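Long-range contact in putative O-acetylhomoserine (Thiol)-lyase (Campylobacter jejuni, PDB 4OC9), which probably acts as a pyridoxal-phosphate-dependent O-acetylhomoserine aminocarboxypropyltransferase, a trans-sulfuration family enzyme: residues 104-116 with 383-395. Numbering follows the deposited sequence.
Sequences YSNKIYGGTQTLI and THSQLSEEELQKA
A single water joins Gln-113 to Glu-391: its oxygen accepts from Gln-113 NE2 at 2.9 Å, lies 2.7 Å from Tyr-104 OH, in the plane of that ring at its edge, and donates to Glu-391 OE2 at 3.2 Å, the longest of the three legs and to a less well-ordered carboxylate. The bridge links a beta-alpha unit of the seven-stranded mixed sheet, as in fold-type I pyridoxal-phosphate enzymes, to the short helix 389-394. Here strand 101-105 turns through 106-109 into helix 110-119. With CG turned opposite the main-chain N (chi1 -176°) and the chain extended, the amide of Gln-113 is carried toward helix 389-394. The Gln-113 side chain crosses that of Leu-387 at about a right angle, and Gln-113 OE1 is 3.4 Å from Leu-387 CD2. Glu-391 has a second task: OE1 accepts from Ser-388 N while Ser-388 OG accepts from Glu-391 N, a capping box at the helix start.

At the first turn of helix 110-119, Gly-110 CA lies over one face of His-384, 3.9 Å from the ring centroid and 28° off the normal, a CH-pi contact. The ring's turn is steadied by Thr-383 OG1, hydrogen-bonded to His-384 ND1 at 2.8 Å. Further along, Thr-114 OG1 sits 2.9 Å from Gln-386 OE1, but Gly-110 O competes for the same proton. Gln-386 also packs on Ser-244 of the second subunit, placing this edge near the subunit interface.

At the other end, Lys-107 CG lies beside Ala-395 CA; Lys-107 NZ is salt-bridged to Asp-133, bonded to Gln-158 and Tyr-326, and reaches Lys-394 O through another water, 2.8 Å from NZ.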
ATOM      1  N   TYR D 104      19.904  32.896   2.063  1.00 15.81           N
ATOM      2  CA  TYR D 104      19.201  32.009   2.959  1.00 17.49           C
ATOM      3  C   TYR D 104      19.333  32.379   4.439  1.00 16.76           C
ATOM      4  O   TYR D 104      20.356  32.854   4.895  1.00 21.80           O
ATOM      5  CB  TYR D 104      19.714  30.577   2.756  1.00 17.84           C
ATOM      6  CG  TYR D 104      21.126  30.322   3.276  1.00 19.08           C
ATOM      7  CD1 TYR D 104      22.252  30.742   2.574  1.00 20.25           C
ATOM      8  CD2 TYR D 104      21.327  29.600   4.441  1.00 19.44           C
ATOM      9  CE1 TYR D 104      23.534  30.494   3.054  1.00 18.40           C
ATOM     10  CE2 TYR D 104      22.598  29.325   4.907  1.00 18.56           C
ATOM     11  CZ  TYR D 104      23.694  29.785   4.215  1.00 18.49           C
ATOM     12  OH  TYR D 104      24.940  29.514   4.695  1.00 19.25           O
ATOM     13  N   SER D 105      18.275  32.132   5.171  1.00 15.66           N
ATOM     14  CA  SER D 105      18.223  32.400   6.595  1.00 16.40           C
ATOM     15  C   SER D 105      19.216  31.545   7.386  1.00 16.39           C
ATOM     16  O   SER D 105      19.442  30.363   7.087  1.00 20.67           O
ATOM     17  CB  SER D 105      16.782  32.158   7.124  1.00 16.51           C
ATOM     18  OG  SER D 105      16.725  32.263   8.527  1.00 15.58           O
ATOM     19  N   ASN D 106      19.795  32.159   8.402  1.00 18.20           N
ATOM     20  CA  ASN D 106      20.770  31.507   9.259  1.00 20.80           C
ATOM     21  C   ASN D 106      20.065  30.620  10.282  1.00 21.79           C
ATOM     22  O   ASN D 106      20.701  29.938  11.078  1.00 19.79           O
ATOM     23  CB  ASN D 106      21.646  32.534   9.977  1.00 25.91           C
ATOM     24  CG  ASN D 106      20.863  33.417  10.956  1.00 29.48           C
ATOM     25  OD1 ASN D 106      19.642  33.594  10.868  1.00 32.22           O
ATOM     26  ND2 ASN D 106      21.587  34.013  11.871  1.00 39.68           N
ATOM     27  N   LYS D 107      18.737  30.678  10.295  1.00 22.74           N
ATOM     28  CA  LYS D 107      17.953  29.853  11.223  1.00 22.86           C
ATOM     29  C   LYS D 107      16.961  28.936  10.463  1.00 22.07           C
ATOM     30  O   LYS D 107      15.794  29.284  10.278  1.00 17.50           O
ATOM     31  CB  LYS D 107      17.234  30.700  12.273  1.00 23.25           C
ATOM     32  CG  LYS D 107      18.189  31.502  13.132  1.00 23.12           C
ATOM     33  CD  LYS D 107      17.504  32.216  14.274  1.00 23.26           C
ATOM     34  CE  LYS D 107      18.516  33.053  14.998  1.00 22.43           C
ATOM     35  NZ  LYS D 107      17.948  33.654  16.222  1.00 24.33           N
ATOM     36  N   ILE D 108      17.491  27.799  10.005  1.00 19.63           N
ATOM     37  CA  ILE D 108      16.721  26.812   9.272  1.00 17.92           C
ATOM     38  C   ILE D 108      17.114  25.377   9.602  1.00 19.23           C
ATOM     39  O   ILE D 108      18.050  25.130  10.370  1.00 16.13           O
ATOM     40  CB  ILE D 108      16.857  26.970   7.760  1.00 16.73           C
ATOM     41  CG1 ILE D 108      18.321  26.771   7.336  1.00 17.77           C
ATOM     42  CG2 ILE D 108      16.306  28.316   7.342  1.00 18.30           C
ATOM     43  CD1 ILE D 108      18.566  26.908   5.843  1.00 18.24           C
ATOM     44  N   TYR D 109      16.362  24.454   8.999  1.00 19.77           N
ATOM     45  CA  TYR D 109      16.579  23.046   9.159  1.00 21.98           C
ATOM     46  C   TYR D 109      17.986  22.714   8.716  1.00 18.67           C
ATOM     47  O   TYR D 109      18.425  23.130   7.654  1.00 20.06           O
ATOM     48  CB  TYR D 109      15.486  22.244   8.402  1.00 25.18           C
ATOM     49  CG  TYR D 109      15.731  20.760   8.370  1.00 25.73           C
ATOM     50  CD1 TYR D 109      15.643  19.993   9.517  1.00 25.75           C
ATOM     51  CD2 TYR D 109      15.969  20.110   7.159  1.00 28.88           C
ATOM     52  CE1 TYR D 109      15.856  18.623   9.481  1.00 30.96           C
ATOM     53  CE2 TYR D 109      16.174  18.742   7.104  1.00 31.46           C
ATOM     54  CZ  TYR D 109      16.120  17.992   8.261  1.00 31.94           C
ATOM     55  OH  TYR D 109      16.328  16.629   8.189  1.00 28.69           O
ATOM     56  N   GLY D 110      18.679  21.966   9.569  1.00 17.83           N
ATOM     57  CA  GLY D 110      20.059  21.547   9.338  1.00 16.10           C
ATOM     58  C   GLY D 110      20.319  20.958   7.976  1.00 16.39           C
ATOM     59  O   GLY D 110      21.321  21.284   7.314  1.00 16.25           O
ATOM     60  N   GLY D 111      19.434  20.074   7.551  1.00 15.99           N
ATOM     61  CA  GLY D 111      19.573  19.459   6.252  1.00 16.30           C
ATOM     62  C   GLY D 111      19.504  20.515   5.159  1.00 16.04           C
ATOM     63  O   GLY D 111      20.316  20.514   4.231  1.00 17.65           O
ATOM     64  N   THR D 112      18.550  21.430   5.255  1.00 16.38           N
ATOM     65  CA  THR D 112      18.410  22.462   4.238  1.00 19.44           C
ATOM     66  C   THR D 112      19.646  23.370   4.250  1.00 21.03           C
ATOM     67  O   THR D 112      20.049  23.936   3.218  1.00 25.42           O
ATOM     68  CB  THR D 112      17.177  23.332   4.495  1.00 20.15           C
ATOM     69  OG1 THR D 112      16.030  22.498   4.679  1.00 27.42           O
ATOM     70  CG2 THR D 112      16.929  24.281   3.343  1.00 20.26           C
ATOM     71  N   GLN D 113      20.236  23.531   5.420  1.00 20.12           N
ATOM     72  CA  GLN D 113      21.412  24.383   5.554  1.00 23.67           C
ATOM     73  C   GLN D 113      22.585  23.763   4.824  1.00 20.89           C
ATOM     74  O   GLN D 113      23.317  24.458   4.118  1.00 20.54           O
ATOM     75  CB  GLN D 113      21.685  24.653   7.042  1.00 27.83           C
ATOM     76  CG  GLN D 113      22.826  25.591   7.340  1.00 27.74           C
ATOM     77  CD  GLN D 113      22.807  26.013   8.791  1.00 30.87           C
ATOM     78  OE1 GLN D 113      21.879  25.687   9.539  1.00 29.96           O
ATOM     79  NE2 GLN D 113      23.818  26.771   9.197  1.00 31.74           N
ATOM     80  N   THR D 114      22.752  22.463   5.000  1.00 19.10           N
ATOM     81  CA  THR D 114      23.823  21.708   4.328  1.00 19.90           C
ATOM     82  C   THR D 114      23.603  21.744   2.811  1.00 19.60           C
ATOM     83  O   THR D 114      24.525  21.990   2.044  1.00 19.66           O
ATOM     84  CB  THR D 114      23.874  20.270   4.816  1.00 20.56           C
ATOM     85  OG1 THR D 114      24.200  20.274   6.217  1.00 22.07           O
ATOM     86  CG2 THR D 114      24.915  19.511   4.095  1.00 22.67           C
ATOM     87  N   LEU D 115      22.372  21.502   2.391  1.00 18.66           N
ATOM     88  CA  LEU D 115      22.006  21.553   0.965  1.00 19.09           C
ATOM     89  C   LEU D 115      22.399  22.849   0.319  1.00 19.98           C
ATOM     90  O   LEU D 115      23.061  22.903  -0.715  1.00 26.22           O
ATOM     91  CB  LEU D 115      20.475  21.437   0.802  1.00 17.77           C
ATOM     92  CG  LEU D 115      19.914  21.808  -0.571  1.00 16.55           C
ATOM     93  CD1 LEU D 115      20.427  20.899  -1.662  1.00 17.56           C
ATOM     94  CD2 LEU D 115      18.413  21.794  -0.598  1.00 18.16           C
ATOM     95  N   ILE D 116      21.979  23.922   0.946  1.00 21.51           N
ATOM     96  CA  ILE D 116      22.258  25.252   0.428  1.00 23.18           C
ATOM     97  C   ILE D 116      23.713  25.723   0.564  1.00 23.28           C
ATOM     98  O   ILE D 116      24.293  26.153  -0.426  1.00 23.76           O
ATOM     99  CB  ILE D 116      21.310  26.310   1.062  1.00 24.17           C
ATOM    100  CG1 ILE D 116      19.840  25.944   0.773  1.00 25.29           C
ATOM    101  CG2 ILE D 116      21.600  27.699   0.522  1.00 23.52           C
ATOM    102  CD1 ILE D 116      18.811  26.903   1.335  1.00 25.24           C
ATOM    103  N   THR D 383      20.908  16.338  14.639  1.00 43.41           N
ATOM    104  CA  THR D 383      20.295  17.082  13.497  1.00 45.80           C
ATOM    105  C   THR D 383      21.115  18.255  12.974  1.00 45.54           C
ATOM    106  O   THR D 383      21.037  18.615  11.803  1.00 42.92           O
ATOM    107  CB  THR D 383      18.882  17.616  13.842  1.00 52.59           C
ATOM    108  OG1 THR D 383      18.959  18.553  14.936  1.00 45.06           O
ATOM    109  CG2 THR D 383      17.925  16.458  14.190  1.00 56.59           C
ATOM    110  N   HIS D 384      21.880  18.867  13.863  1.00 49.89           N
ATOM    111  CA  HIS D 384      22.729  19.988  13.509  1.00 47.21           C
ATOM    112  C   HIS D 384      24.184  19.645  13.828  1.00 52.12           C
ATOM    113  O   HIS D 384      25.027  20.507  14.092  1.00 53.20           O
ATOM    114  CB  HIS D 384      22.195  21.247  14.177  1.00 45.22           C
ATOM    115  CG  HIS D 384      20.882  21.683  13.608  1.00 38.17           C
ATOM    116  ND1 HIS D 384      19.707  20.998  13.829  1.00 36.65           N
ATOM    117  CD2 HIS D 384      20.557  22.756  12.853  1.00 38.03           C
ATOM    118  CE1 HIS D 384      18.718  21.610  13.208  1.00 39.21           C
ATOM    119  NE2 HIS D 384      19.206  22.689  12.620  1.00 43.95           N
ATOM    120  N   SER D 385      24.454  18.344  13.740  1.00 56.90           N
ATOM    121  CA  SER D 385      25.772  17.770  13.966  1.00 58.75           C
ATOM    122  C   SER D 385      26.772  18.261  12.901  1.00 58.28           C
ATOM    123  O   SER D 385      27.964  18.415  13.180  1.00 51.26           O
ATOM    124  CB  SER D 385      25.680  16.238  13.904  1.00 57.34           C
ATOM    125  OG  SER D 385      26.947  15.630  14.074  1.00 63.19           O
ATOM    126  N   GLN D 386      26.283  18.499  11.682  1.00 54.41           N
ATOM    127  CA  GLN D 386      27.130  18.964  10.580  1.00 61.78           C
ATOM    128  C   GLN D 386      27.607  20.418  10.725  1.00 61.90           C
ATOM    129  O   GLN D 386      28.705  20.742  10.283  1.00 57.74           O
ATOM    130  CB  GLN D 386      26.414  18.756   9.234  1.00 58.21           C
ATOM    131  CG  GLN D 386      26.231  17.292   8.837  1.00 53.48           C
ATOM    132  CD  GLN D 386      25.353  17.109   7.609  1.00 55.07           C
ATOM    133  OE1 GLN D 386      24.258  17.687   7.502  1.00 61.67           O
ATOM    134  NE2 GLN D 386      25.801  16.262   6.698  1.00 51.80           N
ATOM    135  N   LEU D 387      26.801  21.268  11.368  1.00 65.33           N
ATOM    136  CA  LEU D 387      27.150  22.689  11.555  1.00 60.46           C
ATOM    137  C   LEU D 387      28.406  22.936  12.405  1.00 61.72           C
ATOM    138  O   LEU D 387      28.747  22.131  13.273  1.00 63.01           O
ATOM    139  CB  LEU D 387      25.966  23.502  12.118  1.00 60.40           C
ATOM    140  CG  LEU D 387      24.693  23.776  11.292  1.00 61.64           C
ATOM    141  CD1 LEU D 387      23.965  22.538  10.770  1.00 63.75           C
ATOM    142  CD2 LEU D 387      23.746  24.630  12.126  1.00 61.02           C
ATOM    143  N   SER D 388      29.089  24.054  12.130  1.00 59.31           N
ATOM    144  CA  SER D 388      30.314  24.431  12.858  1.00 52.53           C
ATOM    145  C   SER D 388      29.919  24.860  14.267  1.00 51.48           C
ATOM    146  O   SER D 388      28.771  25.224  14.495  1.00 37.86           O
ATOM    147  CB  SER D 388      31.082  25.559  12.155  1.00 44.67           C
ATOM    148  OG  SER D 388      30.335  26.756  12.141  1.00 39.80           O
ATOM    149  N   GLU D 389      30.894  24.868  15.175  1.00 52.90           N
ATOM    150  CA  GLU D 389      30.659  25.217  16.562  1.00 57.41           C
ATOM    151  C   GLU D 389      30.079  26.654  16.640  1.00 64.53           C
ATOM    152  O   GLU D 389      29.221  26.932  17.492  1.00 64.64           O
ATOM    153  CB  GLU D 389      31.953  24.963  17.382  1.00 57.14           C
ATOM    154  CG  GLU D 389      31.807  24.840  18.907  1.00 56.46           C
ATOM    155  CD  GLU D 389      31.384  26.096  19.638  1.00 53.64           C
ATOM    156  OE1 GLU D 389      31.470  27.207  19.082  1.00 52.79           O
ATOM    157  OE2 GLU D 389      30.994  25.976  20.813  1.00 55.88           O
ATOM    158  N   GLU D 390      30.500  27.532  15.717  1.00 74.63           N
ATOM    159  CA  GLU D 390      30.027  28.938  15.659  1.00 74.62           C
ATOM    160  C   GLU D 390      28.650  29.076  14.972  1.00 66.36           C
ATOM    161  O   GLU D 390      27.842  29.899  15.388  1.00 56.70           O
ATOM    162  CB  GLU D 390      31.047  29.858  14.984  1.00 81.99           C
ATOM    163  CG  GLU D 390      30.591  31.316  14.960  1.00 91.99           C
ATOM    164  CD  GLU D 390      31.587  32.254  14.309  1.00100.53           C
ATOM    165  OE1 GLU D 390      32.622  31.777  13.802  1.00111.71           O
ATOM    166  OE2 GLU D 390      31.327  33.479  14.294  1.00107.05           O
ATOM    167  N   GLU D 391      28.401  28.306  13.907  1.00 63.89           N
ATOM    168  CA  GLU D 391      27.097  28.347  13.211  1.00 61.25           C
ATOM    169  C   GLU D 391      25.990  27.950  14.182  1.00 57.07           C
ATOM    170  O   GLU D 391      24.854  28.401  14.053  1.00 48.28           O
ATOM    171  CB  GLU D 391      27.048  27.420  11.981  1.00 64.47           C
ATOM    172  CG  GLU D 391      27.834  27.882  10.771  1.00 66.90           C
ATOM    173  CD  GLU D 391      27.822  26.862   9.642  1.00 74.07           C
ATOM    174  OE1 GLU D 391      27.844  25.640   9.920  1.00 66.00           O
ATOM    175  OE2 GLU D 391      27.867  27.275   8.464  1.00 86.50           O
ATOM    176  N   LEU D 392      26.333  27.088  15.136  1.00 57.99           N
ATOM    177  CA  LEU D 392      25.387  26.632  16.142  1.00 62.34           C
ATOM    178  C   LEU D 392      24.924  27.758  16.988  1.00 52.39           C
ATOM    179  O   LEU D 392      23.741  27.854  17.297  1.00 47.50           O
ATOM    180  CB  LEU D 392      26.024  25.627  17.084  1.00 69.33           C
ATOM    181  CG  LEU D 392      26.329  24.209  16.620  1.00 81.44           C
ATOM    182  CD1 LEU D 392      27.048  23.487  17.745  1.00 89.68           C
ATOM    183  CD2 LEU D 392      25.026  23.510  16.273  1.00 79.41           C
ATOM    184  N   GLN D 393      25.871  28.627  17.327  1.00 55.03           N
ATOM    185  CA  GLN D 393      25.600  29.778  18.172  1.00 58.38           C
ATOM    186  C   GLN D 393      24.815  30.838  17.390  1.00 53.46           C
ATOM    187  O   GLN D 393      24.052  31.600  17.964  1.00 52.39           O
ATOM    188  CB  GLN D 393      26.927  30.327  18.684  1.00 66.05           C
ATOM    189  CG  GLN D 393      27.763  29.276  19.397  1.00 72.50           C
ATOM    190  CD  GLN D 393      29.181  29.731  19.593  1.00 81.96           C
ATOM    191  OE1 GLN D 393      29.640  30.641  18.904  1.00 71.32           O
ATOM    192  NE2 GLN D 393      29.912  29.055  20.475  1.00 89.02           N
ATOM    193  N   LYS D 394      25.000  30.887  16.074  1.00 50.08           N
ATOM    194  CA  LYS D 394      24.288  31.876  15.251  1.00 50.08           C
ATOM    195  C   LYS D 394      22.810  31.425  15.100  1.00 44.11           C
ATOM    196  O   LYS D 394      21.917  32.245  14.943  1.00 39.98           O
ATOM    197  CB  LYS D 394      25.097  32.083  13.963  1.00 57.10           C
ATOM    198  CG  LYS D 394      25.072  33.394  13.233  1.00 64.20           C
ATOM    199  CD  LYS D 394      26.337  33.443  12.358  1.00 75.57           C
ATOM    200  CE  LYS D 394      26.518  34.772  11.626  1.00 85.59           C
ATOM    201  NZ  LYS D 394      25.421  35.127  10.676  1.00 90.64           N
ATOM    202  N   ALA D 395      22.571  30.116  15.212  1.00 43.27           N
ATOM    203  CA  ALA D 395      21.232  29.516  15.127  1.00 39.58           C
ATOM    204  C   ALA D 395      20.627  29.404  16.531  1.00 37.73           C
ATOM    205  O   ALA D 395      19.436  29.065  16.697  1.00 34.72           O
ATOM    206  CB  ALA D 395      21.295  28.130  14.485  1.00 43.26           C
TER
HETATM  207  O   HOH W   1      25.149  28.419   7.181  1.00 18.61           O
HETATM  208  O   HOH W   2      20.496  33.805  17.273  1.00 32.16           O